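Cytochrome c-552/4 domain-containing protein (Ignicoccus hospitalis KIN4/I, PDB 4QO5) is a membrane-associated octaheme cytochrome c that carries eight covalently bound hemes and a calcium ion and probably serves in electron transfer. Local coordinates at residues His323-Arg327 with Pro388-Ser392; Lys333-Glu337 with Leu379-Pro384; Gln350-Ile354 with Leu442-Gln446; Tyr464-Trp469 with His507-Leu512. All coordinates share one frame; numbering follows the deposited sequence.

How the contacts relate
Contacts 1 and 2 form one patch beside the hemes. Their centres are 10 Å apart, and contact 2 is nested in the loop that contact 1 closes. Gly389 N and Ala381 O, 3.0 Å apart, probably hydrogen-bond and tie them together. Met325 of contact 1 comes within about 4 Å of a heme c. Contacts 3 and 4 lie around the C-terminal helices, with centres 14 Å apart; contact 3 brings the loop 350-354 onto helix 413-447. The two meet at the calcium site, where Trp445 NE1 probably hydrogen-bonds to Glu466 OE2 at 2.8 Å. Glu466 binds the calcium. The two pairs are separate: the nearest atoms of contacts 2 and 4 are about 12 Å apart.

Contact 1 of 4, residues His323-Arg327 with Pro388-Ser392; sequences HPMPR and PGLIS
Arg327 N donates to Gly389 O at 2.8 Å, in a nearly straight bond. Ile391 N donates to Met325 O, also at 2.8 Å. These two backbone bonds bracket Pro326 and Leu390, which form a single bridge. The side chain of Arg327 adds a third bond, from NE to Leu390 O at 3.0 Å, with an angle of 167° at the hydrogen. The oxygen lies in the guanidinium plane, at its edge, but NE sits above the plane of the carbonyl. The Arg327 chain runs extended from CG to NE, with chi2 -179°, and this carries NE back over the 388-392 backbone. Its CD passes 3.3 Å from Pro388 O.

Apolar side chains fill in around the bonds. Leu390 CD1 meets Pro324 CD at 3.8 Å, and its CD2 meets Pro326 CG. On Ile391, CD1 touches Met325 CB, while CG2 lies 3.8 Å from Arg327 CG. Met396 and Arg399 of helix 393-407 also touch Ile391. Ser392 caps that helix through OG to Glu395 N.

Pro324 and Pro326 have no N-H to give; Arg327 supplies a backbone and a side-chain donor. The join between the chain just after strand 323-324 and the loop leading into helix 393-407 is thus backbone-led and closed by one arginine.

Contact 2 of 4, residues Lys333-Glu337 with Leu379-Pro384; sequences KLSVE and LYATLP
A single antiparallel bridge joins the end of the loop leading into strand 336-337 to the loop 379-384. Ser335 and Thr382 are its hydrogen-bonded pair. Ser335 N donates to Thr382 O at 3.0 Å, in the carbonyl plane. Thr382 N returns a bond to Ser335 O at 2.9 Å, and this one is straighter, at 164°.

Waters extend the pairing. One donates to both Lys333 O and Thr382 O. A second donates to Ser335 O and also hydrogen-bonds to Thr382 OG1. A third accepts from Glu337 N and donates to Tyr380 O, so it links the two backbones where they no longer bond directly.

Apolar groups pack beside the bridge. Leu334 lays CB against Ala381 CB at 3.9 Å, and its CD2 meets Leu383 CD2 at 3.7 Å. Val336 turns CG2 anti to its own N, chi1 68° being that of CG1, and this branch comes over the Leu379 backbone, 3.4 Å from Leu379 O. Val336 CB also touches Ala381 CB. At one end Pro384 CD sits 3.3 Å from Lys333 O and packs on Lys333 CB. At the other, Leu379 CD1 touches Glu337 CB.

Leu334 also rests on Pro326 and Pro366, and Val336 pairs through its backbone with Leu363. Strand 336-337 is thus bonded to 362-363 in a two-stranded antiparallel sheet, while the loop 379-384 meets the chain just before it through an isolated antiparallel beta bridge.

Contact 3 of 4, residues Gln350-Ile354 with Leu442-Gln446; sequences QGLTI and LKAWQ
The side-chain amide of Gln446 reaches from its helix to Ile354 N and to the Thr353 hydroxyl. OE1 accepts from Ile354 N at 3.3 Å, and the donor lies in the carbonyl plane. Thr353 N is 3.0 Å from Gln446 OE1. On the other arm, NE2 donates to Thr353 OG1 at 3.2 Å, at a bent angle of 141° and tilted out of the amide plane. CG stands anti to the backbone N (chi1 -168°) and the chain then bends at chi2, which brings the amide across to Thr353.

Gly351 O accepts a weak bond from Thr353 N. Gly351 itself, at positive phi, is the C-prime residue of the Schellman motif ending helix 341-349. Trp445 NE1 is satisfied by Glu466, a calcium ligand.

Beside the amide, Leu352 CD2 packs on Lys443 CG at 3.6 Å. Ile354 CD1 presses on Trp445 CB at 3.5 Å, and its CG2 meets Leu442 CD2. A leucine in place of Gln446 would probably leave Ile354 N and Thr353 OG1 without these amide partners.

One amide, acting as both donor and acceptor, therefore ties the turn after helix 341-349 to helix 413-447, with apolar packing next to it.

Contact 4 of 4, residues Tyr464-Trp469 with His507-Leu512; sequences YIEKLW and HMKTLL. With CA (calcium ion), chain J.
One hydrogen bond joins the two segments. Tyr464 OH and His507 NE2 are hydrogen-bonded at 3.1 Å, and either could be the donor. The hydroxyl lies in the plane of the imidazole, at its edge. The two side chains cross at about a right angle, with the ring planes at 75°. Tyr464 CG is anti to the backbone N (chi1 -175°), which swings the ring out beside the helix to reach the histidine. Both rings are also stacked between subunits: Tyr464 on His507 of a second subunit, and His507 on Tyr464 of a third. A phenylalanine at Tyr464 would probably leave His507 NE2 without its hydroxyl mate.

Apolar contacts make up the rest. Leu468 CD1 sits 3.4 Å from His507 CD2 and 3.6 Å from Leu511 CD1. Leu511 CD1 also touches Tyr464 CE2. Met508 bends at chi3, and its CE lies 3.9 Å from Ile465 CG1 and near Trp469 CB. Ile465 CD1 reaches on to Leu511 CB and Leu512 CG.

Segments 464-469 and 507-512, on helices 464-485 and 498-520, run antiparallel, their axes 158° apart in direction and 10.4 Å at closest approach. Helix 413-447 packs on the same bundle, touching Ile465 and Trp469.

Metal binding falls on another side of helix 464-485. Glu466 takes no part in the packing between the segments and holds calcium with both oxygens, OE1 at 2.5 Å and OE2 at 2.4 Å. A water, Asp462, Glu463 and the carbonyls of His451 and Thr459 complete the site.

Contact 1 of 4, residues His323-Arg327 with Pro388-Ser392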
# COMPACT_ATOMS: atom_id res chain seq x y z
N HIS A 323 -6.32 18.68 19.33
CA HIS A 323 -6.37 19.96 20.04
C HIS A 323 -6.32 21.13 19.05
O HIS A 323 -5.86 20.97 17.94
CB HIS A 323 -5.20 20.04 20.99
CG HIS A 323 -3.88 19.76 20.35
ND1 HIS A 323 -3.44 18.48 20.09
CD2 HIS A 323 -2.91 20.59 19.89
CE1 HIS A 323 -2.25 18.54 19.52
NE2 HIS A 323 -1.90 19.80 19.38
N PRO A 324 -6.77 22.33 19.48
CA PRO A 324 -6.67 23.44 18.54
C PRO A 324 -5.22 23.66 18.10
O PRO A 324 -4.29 23.39 18.87
CB PRO A 324 -7.18 24.65 19.36
CG PRO A 324 -8.08 24.04 20.39
CD PRO A 324 -7.46 22.69 20.72
N MET A 325 -5.01 24.11 16.87
CA MET A 325 -3.66 24.25 16.33
C MET A 325 -2.79 25.20 17.18
O MET A 325 -3.26 26.26 17.59
CB MET A 325 -3.74 24.75 14.89
CG MET A 325 -2.48 24.59 14.09
SD MET A 325 -2.13 22.84 13.84
CE MET A 325 -0.39 22.92 13.41
N PRO A 326 -1.53 24.84 17.45
CA PRO A 326 -0.66 25.82 18.11
C PRO A 326 -0.47 27.11 17.30
O PRO A 326 -0.46 27.04 16.06
CB PRO A 326 0.68 25.08 18.21
CG PRO A 326 0.29 23.62 18.25
CD PRO A 326 -0.92 23.50 17.36
N ARG A 327 -0.31 28.24 17.99
CA ARG A 327 -0.14 29.53 17.33
C ARG A 327 1.20 29.66 16.62
O ARG A 327 1.29 30.31 15.58
CB ARG A 327 -0.28 30.68 18.33
CG ARG A 327 -1.68 30.84 18.86
CD ARG A 327 -1.78 32.01 19.82
NE ARG A 327 -3.17 32.18 20.25
CZ ARG A 327 -3.80 33.35 20.29
NH1 ARG A 327 -3.17 34.47 19.93
NH2 ARG A 327 -5.06 33.40 20.69
N PRO A 388 -1.59 32.45 25.49
CA PRO A 388 -2.15 31.16 25.03
C PRO A 388 -1.32 30.53 23.91
O PRO A 388 -0.96 31.21 22.95
CB PRO A 388 -3.53 31.55 24.49
CG PRO A 388 -3.88 32.80 25.22
CD PRO A 388 -2.59 33.53 25.43
N GLY A 389 -1.04 29.24 24.03
CA GLY A 389 -0.22 28.57 23.05
C GLY A 389 -0.96 28.11 21.80
O GLY A 389 -0.33 27.88 20.75
N LEU A 390 -2.28 27.99 21.91
CA LEU A 390 -3.10 27.46 20.82
C LEU A 390 -4.01 28.55 20.26
O LEU A 390 -4.30 29.53 20.95
CB LEU A 390 -3.95 26.27 21.29
CG LEU A 390 -3.29 25.15 22.09
CD1 LEU A 390 -4.32 24.05 22.36
CD2 LEU A 390 -2.06 24.55 21.37
N ILE A 391 -4.45 28.39 19.01
CA ILE A 391 -5.24 29.42 18.37
C ILE A 391 -6.63 29.59 18.99
O ILE A 391 -7.18 28.65 19.58
CB ILE A 391 -5.34 29.24 16.84
CG1 ILE A 391 -6.04 27.93 16.48
CG2 ILE A 391 -3.94 29.33 16.22
CD1 ILE A 391 -6.30 27.79 14.98
N SER A 392 -7.17 30.79 18.87
CA SER A 392 -8.48 31.14 19.41
C SER A 392 -9.59 30.49 18.61
O SER A 392 -9.37 30.04 17.49
CB SER A 392 -8.69 32.65 19.37
OG SER A 392 -8.87 33.07 18.02

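Contact 2 of 4, residues Lys333-Glu337 with Leu379-Pro384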
# COMPACT_ATOMS: atom_id res chain seq x y z
N LYS A 333 8.13 24.78 23.00
CA LYS A 333 7.97 25.86 23.97
C LYS A 333 6.62 25.84 24.69
O LYS A 333 6.37 26.65 25.60
CB LYS A 333 8.15 27.21 23.28
CG LYS A 333 9.58 27.47 22.84
CD LYS A 333 9.75 28.86 22.27
CE LYS A 333 11.22 29.18 22.04
NZ LYS A 333 11.40 30.59 21.60
N LEU A 334 5.75 24.93 24.29
CA LEU A 334 4.43 24.81 24.89
C LEU A 334 4.54 24.17 26.27
O LEU A 334 5.37 23.29 26.48
CB LEU A 334 3.50 23.97 24.01
CG LEU A 334 3.14 24.54 22.63
CD1 LEU A 334 2.34 23.51 21.84
CD2 LEU A 334 2.34 25.85 22.77
N SER A 335 3.70 24.61 27.20
CA SER A 335 3.67 24.02 28.54
C SER A 335 2.24 24.02 29.07
O SER A 335 1.57 25.05 29.07
CB SER A 335 4.57 24.81 29.50
OG SER A 335 4.52 24.24 30.80
N VAL A 336 1.77 22.86 29.53
CA VAL A 336 0.39 22.73 30.01
C VAL A 336 0.35 22.10 31.41
O VAL A 336 1.21 21.28 31.75
CB VAL A 336 -0.46 21.89 29.01
CG1 VAL A 336 -0.01 20.42 28.98
CG2 VAL A 336 -1.95 21.99 29.33
N GLU A 337 -0.61 22.49 32.23
CA GLU A 337 -0.91 21.75 33.45
C GLU A 337 -1.42 20.36 33.09
O GLU A 337 -2.36 20.22 32.30
CB GLU A 337 -1.96 22.49 34.29
CG GLU A 337 -1.46 22.95 35.65
CD GLU A 337 -2.47 23.80 36.37
OE1 GLU A 337 -3.33 24.40 35.69
OE2 GLU A 337 -2.41 23.86 37.62
N LEU A 379 -7.36 21.45 29.67
CA LEU A 379 -6.54 22.65 29.83
C LEU A 379 -5.61 22.74 28.62
O LEU A 379 -5.12 21.71 28.12
CB LEU A 379 -5.73 22.58 31.12
CG LEU A 379 -6.59 22.44 32.39
CD1 LEU A 379 -5.73 22.11 33.60
CD2 LEU A 379 -7.39 23.71 32.63
N TYR A 380 -5.39 23.96 28.13
CA TYR A 380 -4.55 24.16 26.95
C TYR A 380 -3.23 24.80 27.36
O TYR A 380 -3.17 25.52 28.36
CB TYR A 380 -5.24 25.06 25.92
CG TYR A 380 -6.51 24.52 25.31
CD1 TYR A 380 -6.73 23.15 25.18
CD2 TYR A 380 -7.50 25.39 24.86
CE1 TYR A 380 -7.91 22.66 24.61
CE2 TYR A 380 -8.67 24.92 24.29
CZ TYR A 380 -8.87 23.56 24.17
OH TYR A 380 -10.05 23.10 23.60
N ALA A 381 -2.20 24.55 26.58
CA ALA A 381 -0.85 25.00 26.89
C ALA A 381 -0.71 26.51 26.79
O ALA A 381 -1.48 27.17 26.08
CB ALA A 381 0.17 24.32 25.95
N THR A 382 0.29 27.04 27.48
CA THR A 382 0.71 28.42 27.28
C THR A 382 2.14 28.45 26.74
O THR A 382 2.84 27.44 26.73
CB THR A 382 0.67 29.22 28.60
OG1 THR A 382 1.38 28.50 29.61
CG2 THR A 382 -0.77 29.41 29.06
N LEU A 383 2.55 29.62 26.26
CA LEU A 383 3.93 29.85 25.81
C LEU A 383 4.73 30.49 26.95
O LEU A 383 4.15 30.89 27.96
CB LEU A 383 3.91 30.73 24.56
CG LEU A 383 3.43 30.05 23.28
CD1 LEU A 383 3.24 31.09 22.18
CD2 LEU A 383 4.41 28.94 22.84
N PRO A 384 6.07 30.58 26.81
CA PRO A 384 6.89 31.11 27.91
C PRO A 384 6.52 32.52 28.39
O PRO A 384 6.77 32.82 29.54
CB PRO A 384 8.30 31.10 27.32
CG PRO A 384 8.28 29.93 26.42
CD PRO A 384 6.91 29.94 25.78
O HOH W 1 5.74 27.62 27.96
O HOH W 2 0.11 26.26 31.37
O HOH W 3 -2.20 24.98 31.33

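Contact 3 of 4, residues Gln350-Ile354 with Leu442-Gln446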
# COMPACT_ATOMS: atom_id res chain seq x y z
N GLN A 350 -11.47 6.27 43.25
CA GLN A 350 -11.70 4.96 42.65
C GLN A 350 -10.47 4.07 42.78
O GLN A 350 -10.43 2.98 42.21
CB GLN A 350 -12.11 5.11 41.18
N GLY A 351 -9.46 4.52 43.52
CA GLY A 351 -8.29 3.71 43.81
C GLY A 351 -7.08 3.98 42.93
O GLY A 351 -6.02 3.40 43.14
N LEU A 352 -7.24 4.87 41.95
CA LEU A 352 -6.13 5.25 41.09
C LEU A 352 -5.43 6.48 41.66
O LEU A 352 -5.61 7.59 41.17
CB LEU A 352 -6.63 5.53 39.67
CG LEU A 352 -7.29 4.34 38.99
CD1 LEU A 352 -7.80 4.72 37.61
CD2 LEU A 352 -6.32 3.17 38.91
N THR A 353 -4.63 6.26 42.70
CA THR A 353 -3.99 7.35 43.44
C THR A 353 -2.77 7.92 42.74
O THR A 353 -2.22 8.94 43.17
CB THR A 353 -3.57 6.87 44.84
OG1 THR A 353 -2.77 5.69 44.72
CG2 THR A 353 -4.80 6.55 45.67
N ILE A 354 -2.34 7.27 41.67
CA ILE A 354 -1.18 7.72 40.91
C ILE A 354 -1.37 9.12 40.34
O ILE A 354 -0.43 9.93 40.32
CB ILE A 354 -0.83 6.72 39.77
CG1 ILE A 354 -0.14 5.50 40.37
CG2 ILE A 354 0.07 7.36 38.73
CD1 ILE A 354 0.67 4.72 39.38
N LEU A 442 -3.22 3.97 33.69
CA LEU A 442 -3.09 4.31 35.11
C LEU A 442 -3.39 3.09 35.99
O LEU A 442 -2.77 2.90 37.03
CB LEU A 442 -4.01 5.48 35.49
CG LEU A 442 -3.65 6.84 34.90
CD1 LEU A 442 -4.71 7.88 35.26
CD2 LEU A 442 -2.28 7.30 35.38
N LYS A 443 -4.33 2.25 35.56
CA LYS A 443 -4.61 1.01 36.27
C LYS A 443 -3.44 0.03 36.18
O LYS A 443 -3.12 -0.67 37.14
CB LYS A 443 -5.88 0.35 35.74
CG LYS A 443 -7.15 1.12 36.04
CD LYS A 443 -8.41 0.35 35.65
CE LYS A 443 -9.66 1.05 36.19
NZ LYS A 443 -10.91 0.61 35.49
N ALA A 444 -2.80 -0.02 35.02
CA ALA A 444 -1.63 -0.88 34.83
C ALA A 444 -0.49 -0.46 35.75
O ALA A 444 0.21 -1.31 36.32
CB ALA A 444 -1.18 -0.85 33.38
N TRP A 445 -0.29 0.84 35.89
CA TRP A 445 0.77 1.34 36.75
C TRP A 445 0.41 1.10 38.22
O TRP A 445 1.26 0.73 39.02
CB TRP A 445 1.02 2.82 36.50
CG TRP A 445 1.71 3.13 35.22
CD1 TRP A 445 2.58 2.31 34.53
CD2 TRP A 445 1.61 4.34 34.47
NE1 TRP A 445 3.01 2.95 33.39
CE2 TRP A 445 2.44 4.20 33.34
CE3 TRP A 445 0.91 5.53 34.65
CZ2 TRP A 445 2.57 5.20 32.38
CZ3 TRP A 445 1.04 6.53 33.70
CH2 TRP A 445 1.86 6.36 32.58
N GLN A 446 -0.86 1.30 38.55
CA GLN A 446 -1.34 1.11 39.92
C GLN A 446 -1.22 -0.33 40.39
O GLN A 446 -0.96 -0.58 41.57
CB GLN A 446 -2.80 1.55 40.02
CG GLN A 446 -3.32 1.67 41.44
CD GLN A 446 -2.85 2.94 42.13
OE1 GLN A 446 -3.00 4.04 41.59
NE2 GLN A 446 -2.31 2.80 43.33

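Contact 4 of 4, residues Tyr464-Trp469 with His507-Leu512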
# COMPACT_ATOMS: atom_id res chain seq x y z
N TYR A 464 5.25 -3.20 27.06
CA TYR A 464 4.26 -3.60 26.07
C TYR A 464 2.89 -2.94 26.25
O TYR A 464 2.35 -2.37 25.31
CB TYR A 464 4.12 -5.12 26.01
CG TYR A 464 3.19 -5.60 24.93
CD1 TYR A 464 3.49 -5.40 23.59
CD2 TYR A 464 1.99 -6.23 25.24
CE1 TYR A 464 2.64 -5.82 22.59
CE2 TYR A 464 1.12 -6.65 24.24
CZ TYR A 464 1.46 -6.44 22.92
OH TYR A 464 0.62 -6.87 21.91
N ILE A 465 2.32 -2.99 27.45
CA ILE A 465 1.01 -2.36 27.66
C ILE A 465 1.07 -0.84 27.46
O ILE A 465 0.09 -0.22 27.05
CB ILE A 465 0.38 -2.71 29.04
CG1 ILE A 465 -1.12 -2.34 29.03
CG2 ILE A 465 1.13 -2.03 30.18
CD1 ILE A 465 -1.93 -2.97 30.13
N GLU A 466 2.23 -0.24 27.72
CA GLU A 466 2.41 1.19 27.50
C GLU A 466 2.42 1.49 26.00
O GLU A 466 1.88 2.50 25.54
CB GLU A 466 3.69 1.68 28.19
CG GLU A 466 3.59 1.60 29.72
CD GLU A 466 4.94 1.61 30.44
OE1 GLU A 466 5.99 1.46 29.78
OE2 GLU A 466 4.92 1.74 31.68
N LYS A 467 3.00 0.59 25.21
CA LYS A 467 3.01 0.77 23.77
C LYS A 467 1.61 0.59 23.17
O LYS A 467 1.27 1.21 22.16
CB LYS A 467 4.04 -0.16 23.11
CG LYS A 467 5.50 0.25 23.44
CD LYS A 467 6.46 -0.86 23.02
CE LYS A 467 7.80 -0.76 23.73
NZ LYS A 467 8.50 0.51 23.41
N LEU A 468 0.80 -0.26 23.79
CA LEU A 468 -0.59 -0.41 23.38
C LEU A 468 -1.33 0.91 23.60
O LEU A 468 -2.10 1.35 22.75
CB LEU A 468 -1.28 -1.54 24.14
CG LEU A 468 -0.76 -2.95 23.84
CD1 LEU A 468 -1.56 -3.97 24.63
CD2 LEU A 468 -0.87 -3.23 22.35
N TRP A 469 -1.06 1.56 24.73
CA TRP A 469 -1.65 2.86 24.99
C TRP A 469 -1.20 3.88 23.94
O TRP A 469 -2.03 4.60 23.39
CB TRP A 469 -1.29 3.31 26.40
CG TRP A 469 -1.51 4.77 26.67
CD1 TRP A 469 -2.73 5.43 26.78
CD2 TRP A 469 -0.50 5.76 26.88
NE1 TRP A 469 -2.50 6.76 27.04
CE2 TRP A 469 -1.15 6.99 27.11
CE3 TRP A 469 0.91 5.72 26.90
CZ2 TRP A 469 -0.45 8.18 27.37
CZ3 TRP A 469 1.60 6.89 27.16
CH2 TRP A 469 0.92 8.11 27.39
N HIS A 507 -7.80 -5.20 24.32
CA HIS A 507 -6.50 -5.85 24.49
C HIS A 507 -5.88 -5.43 25.82
O HIS A 507 -5.45 -6.27 26.62
CB HIS A 507 -5.61 -5.62 23.27
CG HIS A 507 -4.30 -6.35 23.30
ND1 HIS A 507 -4.18 -7.61 23.85
CD2 HIS A 507 -3.15 -6.13 22.62
CE1 HIS A 507 -2.95 -8.05 23.65
NE2 HIS A 507 -2.31 -7.19 22.89
N MET A 508 -5.90 -4.13 26.11
CA MET A 508 -5.43 -3.65 27.40
C MET A 508 -6.22 -4.24 28.57
O MET A 508 -5.64 -4.65 29.58
CB MET A 508 -5.45 -2.12 27.46
CG MET A 508 -4.59 -1.47 26.38
SD MET A 508 -4.58 0.32 26.56
CE MET A 508 -3.68 0.51 28.10
N LYS A 509 -7.55 -4.32 28.43
CA LYS A 509 -8.38 -4.89 29.49
C LYS A 509 -8.07 -6.36 29.74
O LYS A 509 -8.05 -6.81 30.89
CB LYS A 509 -9.86 -4.68 29.17
CG LYS A 509 -10.31 -3.25 29.38
CD LYS A 509 -11.64 -2.95 28.71
CE LYS A 509 -12.77 -3.76 29.30
NZ LYS A 509 -14.08 -3.28 28.77
N THR A 510 -7.82 -7.11 28.68
CA THR A 510 -7.48 -8.52 28.81
C THR A 510 -6.15 -8.72 29.56
O THR A 510 -6.06 -9.56 30.47
CB THR A 510 -7.45 -9.23 27.44
OG1 THR A 510 -8.80 -9.33 26.94
CG2 THR A 510 -6.86 -10.61 27.56
N LEU A 511 -5.14 -7.93 29.21
CA LEU A 511 -3.86 -7.98 29.92
C LEU A 511 -4.02 -7.68 31.42
O LEU A 511 -3.45 -8.38 32.26
CB LEU A 511 -2.84 -7.04 29.28
CG LEU A 511 -2.31 -7.51 27.93
CD1 LEU A 511 -1.44 -6.44 27.28
CD2 LEU A 511 -1.53 -8.81 28.09
N LEU A 512 -4.80 -6.65 31.74
CA LEU A 512 -5.10 -6.33 33.13
C LEU A 512 -5.81 -7.48 33.84
O LEU A 512 -5.47 -7.80 34.99
CB LEU A 512 -5.94 -5.05 33.21
CG LEU A 512 -5.20 -3.76 32.86
CD1 LEU A 512 -6.18 -2.59 32.76
CD2 LEU A 512 -4.13 -3.48 33.91
CA CA J . 7.28 1.64 31.93
O HOH W 4 9.42 1.35 32.93